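Local atomic coordinates of Lys-gingipain W83 (Porphyromonas gingivalis, PDB entry 3KM5), a protein that cleaves proteins after lysine as a secreted cysteine protease and possible virulence factor, represented here by its K2 cleaved adhesin domain, a type of domain with haemolytic activity in vitro. Residues Asn87-Asp93 / Cys163-Ile169. Coordinates in Å, arbitrary orientation, origin at the centre of the assembly. Residues are numbered along the deposited sequence.
Sequences NDGFPGD and CSDLNYI
Asn-167 ties the two loops together at two points. Asn-167 N donates to Asp-93 OD2 (2.9 Å), and Asn-167 OD1 accepts from Asn-87 ND2 (2.8 Å, nearly linear). Asp-93 OD1 turns to Ser-57 and His-160. Water 1 bridges the loops, accepting from Asn-87 N (2.9 Å) and Tyr-168 N (3.1 Å) and donating to Phe-90 O (2.7 Å). Residues 87-90 form a type I beta turn, closed by Phe-90 N to Asn-87 O (2.9 Å). Asn-87 OD1 also accepts from Gly-89 N (3.0 Å), an Asx turn. An inverse gamma turn centred on Gly-92 follows, with Asp-93 N to Pro-91 O at 2.7 Å. Asp-165 is left-handed (phi/psi 60°/42°) and turns the chain toward strand 168-177. The CA atoms of Phe-90 and Leu-166 lie 5.0 Å apart, those of Asp-93 and Ile-169 6.0 Å. Leu-166 CD1 packs on Phe-90 CB (4.0 Å). Tyr-168, chi1 p, brings CE2 to 3.8 Å from Asn-87 CB; its OH bonds to Ser-140, near the cleavage site at Lys-137 and Pro-138. This is loop-to-loop packing at one end of the jelly-roll beta sandwich of the cleaved adhesin family, where connections between strands of its two sheets meet.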
loop_
_atom_site.group_PDB
_atom_site.type_symbol
_atom_site.label_atom_id
_atom_site.label_comp_id
_atom_site.label_asym_id
_atom_site.label_seq_id
_atom_site.Cartn_x
_atom_site.Cartn_y
_atom_site.Cartn_z
ATOM N N ASN A 87 -2.057 -11.429 0.174
ATOM C CA ASN A 87 -2.220 -12.814 0.653
ATOM C C ASN A 87 -2.657 -13.635 -0.544
ATOM O O ASN A 87 -3.760 -13.422 -1.073
ATOM C CB ASN A 87 -3.290 -12.853 1.743
ATOM C CG ASN A 87 -3.519 -14.224 2.292
ATOM O OD1 ASN A 87 -3.216 -15.237 1.655
ATOM N ND2 ASN A 87 -4.016 -14.268 3.507
ATOM N N ASP A 88 -1.793 -14.531 -1.013
ATOM C CA ASP A 88 -2.073 -15.201 -2.280
ATOM C C ASP A 88 -3.215 -16.215 -2.184
ATOM O O ASP A 88 -3.692 -16.683 -3.218
ATOM C CB ASP A 88 -0.784 -15.746 -2.888
ATOM C CG ASP A 88 0.205 -14.614 -3.254
ATOM O OD1 ASP A 88 -0.247 -13.517 -3.670
ATOM O OD2 ASP A 88 1.429 -14.800 -3.115
ATOM N N GLY A 89 -3.686 -16.493 -0.976
ATOM C CA GLY A 89 -4.899 -17.272 -0.787
ATOM C C GLY A 89 -6.172 -16.488 -0.985
ATOM O O GLY A 89 -7.234 -17.076 -1.227
ATOM N N PHE A 90 -6.076 -15.163 -0.862
ATOM C CA PHE A 90 -7.189 -14.228 -1.024
ATOM C C PHE A 90 -6.637 -12.965 -1.669
ATOM O O PHE A 90 -6.516 -11.915 -1.012
ATOM C CB PHE A 90 -7.774 -13.863 0.328
ATOM C CG PHE A 90 -8.202 -15.045 1.155
ATOM C CD1 PHE A 90 -9.496 -15.536 1.032
ATOM C CD2 PHE A 90 -7.331 -15.638 2.078
ATOM C CE1 PHE A 90 -9.909 -16.629 1.786
ATOM C CE2 PHE A 90 -7.743 -16.723 2.840
ATOM C CZ PHE A 90 -9.038 -17.216 2.688
ATOM N N PRO A 91 -6.261 -13.048 -2.943
ATOM C CA PRO A 91 -5.327 -12.055 -3.480
ATOM C C PRO A 91 -5.880 -10.717 -3.954
ATOM O O PRO A 91 -5.127 -9.755 -4.073
ATOM C CB PRO A 91 -4.676 -12.792 -4.660
ATOM C CG PRO A 91 -5.726 -13.771 -5.093
ATOM C CD PRO A 91 -6.390 -14.214 -3.846
ATOM N N GLY A 92 -7.158 -10.668 -4.262
ATOM C CA GLY A 92 -7.746 -9.586 -5.027
ATOM C C GLY A 92 -7.972 -8.264 -4.364
ATOM O O GLY A 92 -9.015 -7.657 -4.530
ATOM N N ASP A 93 -6.924 -7.765 -3.722
ATOM C CA ASP A 93 -6.974 -6.484 -3.048
ATOM C C ASP A 93 -6.660 -5.354 -4.035
ATOM O O ASP A 93 -5.557 -4.850 -4.166
ATOM C CB ASP A 93 -6.089 -6.549 -1.833
ATOM C CG ASP A 93 -6.835 -7.061 -0.634
ATOM O OD1 ASP A 93 -7.658 -6.319 -0.084
ATOM O OD2 ASP A 93 -6.596 -8.227 -0.251
ATOM N N CYS A 163 -12.938 -3.327 -3.434
ATOM C CA CYS A 163 -12.735 -4.725 -3.035
ATOM C C CYS A 163 -13.231 -4.883 -1.596
ATOM O O CYS A 163 -13.410 -3.912 -0.873
ATOM C CB CYS A 163 -11.273 -5.182 -3.158
ATOM S SG CYS A 163 -10.110 -4.275 -2.116
ATOM N N SER A 164 -13.474 -6.120 -1.206
ATOM C CA SER A 164 -13.952 -6.407 0.150
ATOM C C SER A 164 -13.610 -7.833 0.565
ATOM O O SER A 164 -13.715 -8.765 -0.246
ATOM C CB SER A 164 -15.469 -6.188 0.240
ATOM O OG SER A 164 -15.974 -6.517 1.533
ATOM N N ASP A 165 -13.219 -7.996 1.829
ATOM C CA ASP A 165 -13.123 -9.323 2.457
ATOM C C ASP A 165 -12.148 -10.234 1.725
ATOM O O ASP A 165 -12.400 -11.426 1.520
ATOM C CB ASP A 165 -14.527 -9.965 2.526
ATOM C CG ASP A 165 -14.649 -11.047 3.587
ATOM O OD1 ASP A 165 -13.836 -11.112 4.530
ATOM O OD2 ASP A 165 -15.615 -11.828 3.486
ATOM N N LEU A 166 -11.006 -9.676 1.327
ATOM C CA LEU A 166 -9.900 -10.494 0.822
ATOM C C LEU A 166 -8.910 -10.549 1.988
ATOM O O LEU A 166 -9.188 -11.200 3.007
ATOM C CB LEU A 166 -9.350 -9.959 -0.520
ATOM C CG LEU A 166 -10.104 -10.310 -1.841
ATOM C CD1 LEU A 166 -10.220 -11.827 -2.023
ATOM C CD2 LEU A 166 -11.472 -9.710 -1.963
ATOM N N ASN A 167 -7.783 -9.827 1.921
ATOM C CA ASN A 167 -6.974 -9.690 3.144
ATOM C C ASN A 167 -6.257 -8.345 3.243
ATOM O O ASN A 167 -6.702 -7.492 4.000
ATOM C CB ASN A 167 -6.066 -10.917 3.352
ATOM C CG ASN A 167 -5.528 -11.089 4.783
ATOM O OD1 ASN A 167 -4.776 -12.052 5.046
ATOM N ND2 ASN A 167 -5.898 -10.199 5.711
ATOM N N TYR A 168 -5.172 -8.176 2.498
ATOM C CA TYR A 168 -4.354 -6.954 2.632
ATOM C C TYR A 168 -3.665 -6.702 1.308
ATOM O O TYR A 168 -3.519 -7.591 0.443
ATOM C CB TYR A 168 -3.293 -7.043 3.761
ATOM C CG TYR A 168 -2.374 -8.214 3.631
ATOM C CD1 TYR A 168 -1.365 -8.199 2.703
ATOM C CD2 TYR A 168 -2.541 -9.372 4.393
ATOM C CE1 TYR A 168 -0.534 -9.228 2.529
ATOM C CE2 TYR A 168 -1.679 -10.443 4.234
ATOM C CZ TYR A 168 -0.676 -10.378 3.286
ATOM O OH TYR A 168 0.183 -11.429 3.054
ATOM N N ILE A 169 -3.259 -5.434 1.151
ATOM C CA ILE A 169 -2.180 -5.065 0.230
ATOM C C ILE A 169 -1.064 -4.397 1.019
ATOM O O ILE A 169 -1.305 -3.534 1.874
ATOM C CB ILE A 169 -2.680 -4.213 -0.923
ATOM C CG1 ILE A 169 -1.536 -3.870 -1.866
ATOM C CG2 ILE A 169 -3.389 -2.937 -0.480
ATOM C CD1 ILE A 169 -1.967 -3.463 -3.252
HETATM O O HOH W 1 -4.714 -10.235 0.171
#